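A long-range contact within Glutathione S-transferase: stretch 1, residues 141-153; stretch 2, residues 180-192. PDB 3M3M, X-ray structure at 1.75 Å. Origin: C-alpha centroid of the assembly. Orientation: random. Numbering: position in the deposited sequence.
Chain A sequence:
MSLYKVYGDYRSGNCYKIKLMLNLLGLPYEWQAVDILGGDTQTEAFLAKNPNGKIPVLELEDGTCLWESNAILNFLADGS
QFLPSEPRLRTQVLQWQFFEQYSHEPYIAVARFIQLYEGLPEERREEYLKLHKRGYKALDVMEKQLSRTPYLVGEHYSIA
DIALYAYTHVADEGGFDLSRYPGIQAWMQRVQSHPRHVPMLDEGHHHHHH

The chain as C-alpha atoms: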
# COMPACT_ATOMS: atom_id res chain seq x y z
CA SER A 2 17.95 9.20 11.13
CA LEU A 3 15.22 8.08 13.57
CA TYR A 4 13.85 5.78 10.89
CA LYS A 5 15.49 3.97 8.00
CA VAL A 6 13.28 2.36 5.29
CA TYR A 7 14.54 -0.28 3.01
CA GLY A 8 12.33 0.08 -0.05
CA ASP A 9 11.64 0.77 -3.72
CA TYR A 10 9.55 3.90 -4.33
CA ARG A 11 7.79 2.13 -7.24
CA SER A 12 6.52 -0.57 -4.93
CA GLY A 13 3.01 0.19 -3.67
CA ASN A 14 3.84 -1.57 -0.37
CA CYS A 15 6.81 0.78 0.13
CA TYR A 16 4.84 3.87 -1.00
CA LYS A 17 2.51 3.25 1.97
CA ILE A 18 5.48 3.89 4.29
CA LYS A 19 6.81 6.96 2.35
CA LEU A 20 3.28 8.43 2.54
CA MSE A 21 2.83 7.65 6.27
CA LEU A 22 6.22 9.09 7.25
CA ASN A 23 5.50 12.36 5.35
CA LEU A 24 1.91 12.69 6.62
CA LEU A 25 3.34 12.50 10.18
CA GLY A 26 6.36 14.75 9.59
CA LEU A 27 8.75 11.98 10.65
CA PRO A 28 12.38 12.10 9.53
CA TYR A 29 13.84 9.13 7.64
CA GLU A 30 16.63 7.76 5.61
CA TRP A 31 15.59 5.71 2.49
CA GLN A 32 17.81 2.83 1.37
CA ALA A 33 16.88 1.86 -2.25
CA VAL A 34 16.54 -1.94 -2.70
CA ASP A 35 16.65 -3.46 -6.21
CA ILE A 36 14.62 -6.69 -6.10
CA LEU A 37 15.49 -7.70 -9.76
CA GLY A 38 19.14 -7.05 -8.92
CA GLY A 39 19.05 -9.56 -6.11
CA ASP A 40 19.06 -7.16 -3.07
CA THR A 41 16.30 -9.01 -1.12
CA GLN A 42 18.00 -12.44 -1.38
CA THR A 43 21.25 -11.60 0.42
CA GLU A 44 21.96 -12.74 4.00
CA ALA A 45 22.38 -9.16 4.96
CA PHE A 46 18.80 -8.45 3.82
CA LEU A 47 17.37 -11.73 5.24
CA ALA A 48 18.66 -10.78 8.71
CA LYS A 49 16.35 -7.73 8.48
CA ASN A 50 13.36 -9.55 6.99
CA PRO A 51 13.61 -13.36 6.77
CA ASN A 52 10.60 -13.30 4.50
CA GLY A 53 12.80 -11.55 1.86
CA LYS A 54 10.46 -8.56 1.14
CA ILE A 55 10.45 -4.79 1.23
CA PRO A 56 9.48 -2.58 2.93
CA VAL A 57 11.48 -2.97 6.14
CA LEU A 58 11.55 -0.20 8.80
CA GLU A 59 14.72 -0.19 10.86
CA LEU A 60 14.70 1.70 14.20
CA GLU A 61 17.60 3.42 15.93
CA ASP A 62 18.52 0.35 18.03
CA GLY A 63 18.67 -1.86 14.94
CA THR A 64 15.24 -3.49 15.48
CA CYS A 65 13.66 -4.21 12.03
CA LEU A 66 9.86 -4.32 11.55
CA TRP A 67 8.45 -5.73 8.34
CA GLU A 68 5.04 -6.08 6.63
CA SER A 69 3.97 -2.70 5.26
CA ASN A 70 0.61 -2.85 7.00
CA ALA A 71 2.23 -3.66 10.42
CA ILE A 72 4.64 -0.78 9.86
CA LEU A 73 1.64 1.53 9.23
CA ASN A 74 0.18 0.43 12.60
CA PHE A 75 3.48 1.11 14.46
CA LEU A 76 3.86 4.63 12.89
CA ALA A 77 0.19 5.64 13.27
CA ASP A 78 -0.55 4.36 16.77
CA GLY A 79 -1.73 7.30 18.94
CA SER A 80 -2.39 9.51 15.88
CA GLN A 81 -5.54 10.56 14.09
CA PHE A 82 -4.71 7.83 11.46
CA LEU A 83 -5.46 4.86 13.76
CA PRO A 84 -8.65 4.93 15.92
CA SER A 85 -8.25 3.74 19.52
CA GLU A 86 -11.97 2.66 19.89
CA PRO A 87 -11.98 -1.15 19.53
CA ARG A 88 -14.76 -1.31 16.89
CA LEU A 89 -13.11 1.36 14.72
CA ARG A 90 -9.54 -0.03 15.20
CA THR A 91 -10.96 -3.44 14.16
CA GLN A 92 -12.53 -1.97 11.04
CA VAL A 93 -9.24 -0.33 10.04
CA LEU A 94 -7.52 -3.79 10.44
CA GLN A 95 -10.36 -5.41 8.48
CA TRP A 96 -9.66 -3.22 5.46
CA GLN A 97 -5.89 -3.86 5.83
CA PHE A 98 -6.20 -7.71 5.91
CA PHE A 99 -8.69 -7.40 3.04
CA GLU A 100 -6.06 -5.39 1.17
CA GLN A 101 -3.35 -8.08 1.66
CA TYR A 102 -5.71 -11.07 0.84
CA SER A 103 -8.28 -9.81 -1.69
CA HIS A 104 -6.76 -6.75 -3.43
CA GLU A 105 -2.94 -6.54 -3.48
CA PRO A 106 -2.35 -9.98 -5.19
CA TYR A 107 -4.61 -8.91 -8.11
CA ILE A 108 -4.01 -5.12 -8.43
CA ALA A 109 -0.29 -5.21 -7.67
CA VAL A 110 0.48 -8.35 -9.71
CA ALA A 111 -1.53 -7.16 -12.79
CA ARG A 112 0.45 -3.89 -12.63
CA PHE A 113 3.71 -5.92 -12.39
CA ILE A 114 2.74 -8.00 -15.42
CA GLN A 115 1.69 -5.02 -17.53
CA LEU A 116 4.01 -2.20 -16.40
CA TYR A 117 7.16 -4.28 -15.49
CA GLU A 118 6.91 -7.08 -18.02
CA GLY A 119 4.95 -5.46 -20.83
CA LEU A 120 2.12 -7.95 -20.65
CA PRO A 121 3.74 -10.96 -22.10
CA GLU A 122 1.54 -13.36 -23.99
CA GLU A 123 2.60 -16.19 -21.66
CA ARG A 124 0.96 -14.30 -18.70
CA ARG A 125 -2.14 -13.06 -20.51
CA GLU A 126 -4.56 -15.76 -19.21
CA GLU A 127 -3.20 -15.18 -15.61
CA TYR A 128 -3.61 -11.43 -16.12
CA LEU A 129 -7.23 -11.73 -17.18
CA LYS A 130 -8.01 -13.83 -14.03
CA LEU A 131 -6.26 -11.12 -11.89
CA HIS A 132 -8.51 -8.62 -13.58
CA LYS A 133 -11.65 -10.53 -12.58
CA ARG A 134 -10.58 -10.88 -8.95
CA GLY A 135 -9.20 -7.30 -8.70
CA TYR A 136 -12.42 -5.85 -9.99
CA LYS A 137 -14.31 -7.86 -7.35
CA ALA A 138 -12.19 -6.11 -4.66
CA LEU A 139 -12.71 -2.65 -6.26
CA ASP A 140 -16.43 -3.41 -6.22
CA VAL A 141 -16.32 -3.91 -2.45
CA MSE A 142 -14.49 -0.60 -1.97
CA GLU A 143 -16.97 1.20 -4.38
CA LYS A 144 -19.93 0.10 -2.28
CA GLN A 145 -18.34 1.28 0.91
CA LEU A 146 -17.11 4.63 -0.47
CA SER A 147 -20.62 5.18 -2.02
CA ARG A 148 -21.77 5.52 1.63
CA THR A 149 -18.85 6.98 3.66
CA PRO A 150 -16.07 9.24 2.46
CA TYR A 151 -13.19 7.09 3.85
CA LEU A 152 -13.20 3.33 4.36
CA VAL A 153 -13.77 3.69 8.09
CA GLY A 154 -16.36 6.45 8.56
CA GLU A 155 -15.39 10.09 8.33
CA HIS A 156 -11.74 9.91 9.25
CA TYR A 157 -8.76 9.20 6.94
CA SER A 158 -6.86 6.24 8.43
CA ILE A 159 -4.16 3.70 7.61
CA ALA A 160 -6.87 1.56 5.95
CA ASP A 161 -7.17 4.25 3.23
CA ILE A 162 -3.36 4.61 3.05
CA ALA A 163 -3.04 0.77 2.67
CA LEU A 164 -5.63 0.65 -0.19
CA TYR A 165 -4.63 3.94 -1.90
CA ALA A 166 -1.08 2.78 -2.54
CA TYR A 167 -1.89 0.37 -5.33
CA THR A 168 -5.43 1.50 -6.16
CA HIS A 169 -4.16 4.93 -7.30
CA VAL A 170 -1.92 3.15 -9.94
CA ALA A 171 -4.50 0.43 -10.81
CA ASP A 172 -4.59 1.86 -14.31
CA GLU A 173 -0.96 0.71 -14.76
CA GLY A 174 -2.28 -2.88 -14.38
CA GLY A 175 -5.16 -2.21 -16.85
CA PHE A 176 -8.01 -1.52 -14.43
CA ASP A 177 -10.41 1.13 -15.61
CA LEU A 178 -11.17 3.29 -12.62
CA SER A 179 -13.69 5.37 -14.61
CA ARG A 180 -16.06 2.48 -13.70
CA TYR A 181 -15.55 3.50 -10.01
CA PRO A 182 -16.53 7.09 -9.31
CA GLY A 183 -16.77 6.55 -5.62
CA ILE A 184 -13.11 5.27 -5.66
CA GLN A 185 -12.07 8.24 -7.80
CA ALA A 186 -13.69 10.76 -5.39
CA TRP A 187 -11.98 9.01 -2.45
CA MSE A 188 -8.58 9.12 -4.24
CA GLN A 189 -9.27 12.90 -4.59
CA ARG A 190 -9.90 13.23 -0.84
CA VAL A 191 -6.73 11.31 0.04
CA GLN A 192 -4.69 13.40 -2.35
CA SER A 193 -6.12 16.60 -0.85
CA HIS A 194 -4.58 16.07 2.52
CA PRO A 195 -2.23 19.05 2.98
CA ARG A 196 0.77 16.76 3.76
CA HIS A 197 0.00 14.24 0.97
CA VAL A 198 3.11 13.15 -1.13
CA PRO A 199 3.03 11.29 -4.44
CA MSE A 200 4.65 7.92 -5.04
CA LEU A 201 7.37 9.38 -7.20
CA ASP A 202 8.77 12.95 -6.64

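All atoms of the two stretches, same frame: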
# COMPACT_ATOMS: atom_id res chain seq x y z
N VAL A 141 -16.11 -4.08 -3.91
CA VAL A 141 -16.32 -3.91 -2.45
C VAL A 141 -16.04 -2.48 -1.93
O VAL A 141 -16.81 -1.90 -1.14
CB VAL A 141 -15.43 -4.94 -1.67
CG1 VAL A 141 -15.55 -4.69 -0.15
CG2 VAL A 141 -15.87 -6.41 -2.05
N MSE A 142 -14.88 -1.93 -2.39
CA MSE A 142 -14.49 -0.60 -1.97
C MSE A 142 -15.55 0.43 -2.49
O MSE A 142 -15.83 1.37 -1.77
CB MSE A 142 -13.08 -0.26 -2.60
CG MSE A 142 -12.01 -1.07 -1.86
SE MSE A 142 -10.32 -0.72 -2.89
CE MSE A 142 -10.23 1.29 -2.49
N GLU A 143 -15.96 0.27 -3.75
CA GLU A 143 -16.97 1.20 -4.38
C GLU A 143 -18.24 1.22 -3.56
O GLU A 143 -18.80 2.29 -3.29
CB GLU A 143 -17.23 0.80 -5.84
CG GLU A 143 -18.20 1.81 -6.65
CD GLU A 143 -17.52 3.13 -6.96
OE1 GLU A 143 -16.26 3.24 -6.72
OE2 GLU A 143 -18.26 4.01 -7.47
N LYS A 144 -18.74 0.04 -3.15
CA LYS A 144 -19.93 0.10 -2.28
C LYS A 144 -19.69 0.84 -0.98
O LYS A 144 -20.53 1.62 -0.51
CB LYS A 144 -20.37 -1.35 -2.03
CG LYS A 144 -21.06 -1.88 -3.30
CD LYS A 144 -21.47 -3.40 -3.07
CE LYS A 144 -22.15 -4.09 -4.30
NZ LYS A 144 -21.10 -4.38 -5.42
N GLN A 145 -18.55 0.61 -0.30
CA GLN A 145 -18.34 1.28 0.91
C GLN A 145 -18.20 2.81 0.72
O GLN A 145 -18.73 3.55 1.51
CB GLN A 145 -17.05 0.73 1.67
CG GLN A 145 -16.71 1.46 3.00
CD GLN A 145 -17.79 1.18 4.10
OE1 GLN A 145 -18.17 0.04 4.29
NE2 GLN A 145 -18.36 2.22 4.67
N LEU A 146 -17.46 3.21 -0.31
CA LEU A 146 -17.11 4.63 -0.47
C LEU A 146 -18.34 5.35 -1.11
O LEU A 146 -18.30 6.56 -1.31
CB LEU A 146 -15.89 4.73 -1.37
CG LEU A 146 -14.65 4.23 -0.56
CD1 LEU A 146 -13.51 4.05 -1.54
CD2 LEU A 146 -14.30 5.20 0.65
N SER A 147 -19.37 4.56 -1.49
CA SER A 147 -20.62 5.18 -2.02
C SER A 147 -21.47 5.67 -0.85
O SER A 147 -22.49 6.40 -1.05
CB SER A 147 -21.36 4.19 -2.98
OG SER A 147 -20.60 4.03 -4.19
N ARG A 148 -21.08 5.28 0.37
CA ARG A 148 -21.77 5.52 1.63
C ARG A 148 -20.99 6.35 2.65
O ARG A 148 -21.58 7.07 3.46
CB ARG A 148 -22.15 4.23 2.35
CG ARG A 148 -23.11 3.48 1.48
CD ARG A 148 -23.59 2.19 2.06
NE ARG A 148 -24.45 1.51 1.06
CZ ARG A 148 -25.73 1.82 0.75
NH1 ARG A 148 -26.35 2.89 1.26
NH2 ARG A 148 -26.38 1.08 -0.13
N THR A 149 -19.66 6.21 2.70
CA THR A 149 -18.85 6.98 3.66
C THR A 149 -17.67 7.55 2.84
O THR A 149 -17.28 7.03 1.82
CB THR A 149 -18.27 6.14 4.86
OG1 THR A 149 -17.50 5.03 4.32
CG2 THR A 149 -19.36 5.60 5.83
N PRO A 150 -17.06 8.60 3.32
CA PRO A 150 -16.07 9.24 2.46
C PRO A 150 -14.66 8.59 2.61
O PRO A 150 -13.80 8.78 1.72
CB PRO A 150 -15.97 10.66 3.06
CG PRO A 150 -16.45 10.52 4.41
CD PRO A 150 -17.49 9.48 4.43
N TYR A 151 -14.46 7.88 3.70
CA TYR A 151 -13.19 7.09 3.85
C TYR A 151 -13.66 5.68 4.17
O TYR A 151 -14.89 5.42 4.31
CB TYR A 151 -12.31 7.62 4.98
CG TYR A 151 -11.74 8.97 4.61
CD1 TYR A 151 -10.67 9.08 3.70
CD2 TYR A 151 -12.27 10.12 5.14
CE1 TYR A 151 -10.14 10.37 3.35
CE2 TYR A 151 -11.77 11.39 4.77
CZ TYR A 151 -10.70 11.49 3.91
OH TYR A 151 -10.17 12.76 3.63
N LEU A 152 -12.72 4.73 4.19
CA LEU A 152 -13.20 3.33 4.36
C LEU A 152 -13.79 3.12 5.72
O LEU A 152 -14.72 2.27 5.84
CB LEU A 152 -12.02 2.32 4.09
CG LEU A 152 -11.71 2.35 2.59
CD1 LEU A 152 -10.34 1.66 2.45
CD2 LEU A 152 -12.76 1.64 1.75
N VAL A 153 -13.27 3.83 6.74
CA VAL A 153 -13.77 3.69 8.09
C VAL A 153 -14.37 5.06 8.49
O VAL A 153 -13.63 5.96 8.93
CB VAL A 153 -12.71 3.20 9.10
CG1 VAL A 153 -13.29 3.05 10.54
CG2 VAL A 153 -12.08 1.78 8.66
N ARG A 180 -14.94 3.29 -14.16
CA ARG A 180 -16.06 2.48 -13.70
C ARG A 180 -16.38 2.67 -12.19
O ARG A 180 -17.46 2.21 -11.69
CB ARG A 180 -15.73 1.00 -13.93
CG ARG A 180 -15.36 0.65 -15.37
CD ARG A 180 -15.28 -0.86 -15.38
NE ARG A 180 -14.82 -1.30 -16.67
CZ ARG A 180 -14.50 -2.57 -16.95
NH1 ARG A 180 -14.57 -3.53 -16.00
NH2 ARG A 180 -14.07 -2.87 -18.18
N TYR A 181 -15.49 3.38 -11.48
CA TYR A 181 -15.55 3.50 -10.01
C TYR A 181 -15.49 4.96 -9.57
O TYR A 181 -14.50 5.46 -8.99
CB TYR A 181 -14.33 2.72 -9.43
CG TYR A 181 -14.47 1.24 -9.74
CD1 TYR A 181 -15.29 0.44 -8.93
CD2 TYR A 181 -13.81 0.65 -10.82
CE1 TYR A 181 -15.45 -0.93 -9.21
CE2 TYR A 181 -14.01 -0.75 -11.15
CZ TYR A 181 -14.83 -1.52 -10.27
OH TYR A 181 -14.98 -2.84 -10.58
N PRO A 182 -16.60 5.70 -9.76
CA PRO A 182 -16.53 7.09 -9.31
C PRO A 182 -16.45 7.32 -7.85
O PRO A 182 -15.93 8.43 -7.39
CB PRO A 182 -17.86 7.74 -9.87
CG PRO A 182 -18.76 6.47 -10.12
CD PRO A 182 -17.83 5.38 -10.53
N GLY A 183 -16.93 6.36 -7.04
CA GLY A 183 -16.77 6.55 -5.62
C GLY A 183 -15.28 6.40 -5.25
O GLY A 183 -14.78 7.13 -4.39
N ILE A 184 -14.63 5.39 -5.85
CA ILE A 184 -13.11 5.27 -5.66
C ILE A 184 -12.38 6.54 -6.12
O ILE A 184 -11.55 7.09 -5.41
CB ILE A 184 -12.55 4.05 -6.31
CG1 ILE A 184 -13.20 2.82 -5.59
CG2 ILE A 184 -10.97 3.99 -6.16
CD1 ILE A 184 -12.65 1.42 -6.16
N GLN A 185 -12.75 7.05 -7.29
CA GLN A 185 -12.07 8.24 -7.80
C GLN A 185 -12.27 9.41 -6.84
O GLN A 185 -11.32 10.16 -6.57
CB GLN A 185 -12.53 8.54 -9.25
CG GLN A 185 -12.20 7.52 -10.26
CD GLN A 185 -12.76 7.96 -11.66
OE1 GLN A 185 -13.97 8.29 -11.78
NE2 GLN A 185 -11.92 7.87 -12.69
N ALA A 186 -13.47 9.60 -6.27
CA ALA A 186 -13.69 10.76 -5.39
C ALA A 186 -12.92 10.57 -4.07
O ALA A 186 -12.43 11.48 -3.46
CB ALA A 186 -15.23 10.95 -5.10
N TRP A 187 -12.83 9.30 -3.62
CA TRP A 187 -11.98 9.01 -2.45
C TRP A 187 -10.49 9.27 -2.71
O TRP A 187 -9.76 9.83 -1.83
CB TRP A 187 -12.26 7.56 -2.06
CG TRP A 187 -11.28 6.92 -1.10
CD1 TRP A 187 -11.25 6.97 0.25
CD2 TRP A 187 -10.26 6.00 -1.51
NE1 TRP A 187 -10.18 6.16 0.74
CE2 TRP A 187 -9.60 5.52 -0.33
CE3 TRP A 187 -9.86 5.55 -2.78
CZ2 TRP A 187 -8.50 4.57 -0.37
CZ3 TRP A 187 -8.75 4.59 -2.85
CH2 TRP A 187 -8.12 4.13 -1.63
N MSE A 188 -9.99 8.88 -3.91
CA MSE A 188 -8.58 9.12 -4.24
C MSE A 188 -8.40 10.67 -4.16
O MSE A 188 -7.37 11.14 -3.71
CB MSE A 188 -8.27 8.71 -5.65
CG MSE A 188 -8.09 7.22 -5.66
SE MSE A 188 -7.95 6.40 -7.43
CE MSE A 188 -6.64 7.60 -8.43
N GLN A 189 -9.32 11.41 -4.78
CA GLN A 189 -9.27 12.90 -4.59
C GLN A 189 -9.18 13.44 -3.17
O GLN A 189 -8.36 14.33 -2.90
CB GLN A 189 -10.44 13.55 -5.36
CG GLN A 189 -9.96 14.02 -6.63
CD GLN A 189 -9.35 15.34 -6.32
OE1 GLN A 189 -9.80 16.00 -5.35
NE2 GLN A 189 -8.31 15.72 -7.05
N ARG A 190 -9.95 12.89 -2.22
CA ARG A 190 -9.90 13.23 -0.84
C ARG A 190 -8.55 12.89 -0.19
O ARG A 190 -8.01 13.68 0.55
CB ARG A 190 -11.01 12.53 0.00
CG ARG A 190 -12.34 13.02 -0.44
CD ARG A 190 -13.39 12.82 0.66
NE ARG A 190 -13.84 11.54 0.35
CZ ARG A 190 -14.74 11.18 -0.56
NH1 ARG A 190 -15.55 11.98 -1.27
NH2 ARG A 190 -14.85 9.91 -0.71
N VAL A 191 -8.03 11.70 -0.47
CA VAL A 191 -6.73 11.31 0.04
C VAL A 191 -5.69 12.30 -0.41
O VAL A 191 -4.93 12.83 0.38
CB VAL A 191 -6.40 9.85 -0.43
CG1 VAL A 191 -4.88 9.52 -0.12
CG2 VAL A 191 -7.43 8.88 0.32
N GLN A 192 -5.67 12.53 -1.70
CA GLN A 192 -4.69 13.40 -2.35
C GLN A 192 -4.80 14.88 -1.91
O GLN A 192 -3.83 15.63 -2.10
CB GLN A 192 -4.96 13.39 -3.86
CG GLN A 192 -4.38 12.26 -4.53
CD GLN A 192 -5.07 12.04 -5.85
OE1 GLN A 192 -5.65 13.01 -6.38
NE2 GLN A 192 -5.02 10.77 -6.41
O HOH W 1 -16.36 8.38 -2.48
O HOH W 2 -7.50 13.26 3.47

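Helix 182-192 packs against helix 141-146 and the residues that follow it; the two axes approach to 8.2 Å at 70°, and the contact buries 646 Å² summed over both sides. Polar contacts lie toward both ends of the second helix, with an apolar cluster around Trp 187 between them.

Glu 143 binds the start of the second helix: the backbone amides in the first turn of a helix lack acceptors within it, and Glu 143 supplies a carboxylate. With chi1 t and chi2 p, its side chain, which leaves the backbone sideways, brings its end to the second stretch. Gly 183 N donates to Glu 143 OE2 (2.7 Å) and Ile 184 N to Glu 143 OE1 (2.8 Å), so both carboxylate oxygens take part. Pro 182 N, 3.3 Å from Glu 143 OE2, has no hydrogen to share. Glycine suits position 183: an ideal CB there would point toward the first stretch and lie a tight 3.1 Å from Glu 143 OE2. Within the first stretch, Ser 147 OG donates to Glu 143 O (2.7 Å).

Apolar packing centres on Trp 187, which is buried and, with chi1 t, directs its CA-to-CB bond toward the first stretch. Leu 146 covers one face of the indole, its CD1 3.9 Å from the centroid of the five-membered ring of Trp 187 in a CH-pi contact, while Leu 146 CD2 reaches Trp 187 CD1 at 3.5 Å. The selenomethionine at Met 142 places CE 3.6 Å from Trp 187 CZ3, its long, flexible chain reaching the six-membered ring. Met 142 CB also lies 4.0 Å from Ile 184 CD1, so Ile 184 offers its amide to Glu 143 and its side chain to this apolar layer. The CA-to-CB bond of Tyr 151 points away from the second stretch, but its ring comes nearer, with Tyr 151 CD1 4.1 Å from Trp 187 CD1; at the ring edge, Tyr 151 CE1 is 4.3 Å from Val 191 CG2.

Arg 190 ties the helix to the loop: Pro 150 O accepts two hydrogen bonds from one guanidinium, from Arg 190 NE (3.1 Å) and Arg 190 NH2 (2.9 Å). Pro 150 CA lies over a face of that guanidinium, and the long arginine side chain spans the gap from helix to loop.

Two waters bridge the stretches. Water 1 donates to Leu 146 O (2.9 Å) and Gly 183 O (2.8 Å) and accepts from Arg 190 NH2 (2.8 Å), linking the backbone carbonyls of Leu 146 and Gly 183 to the guanidinium of Arg 190. Water 2 joins Tyr 151 OH (2.7 Å) to Arg 190 O (3.0 Å).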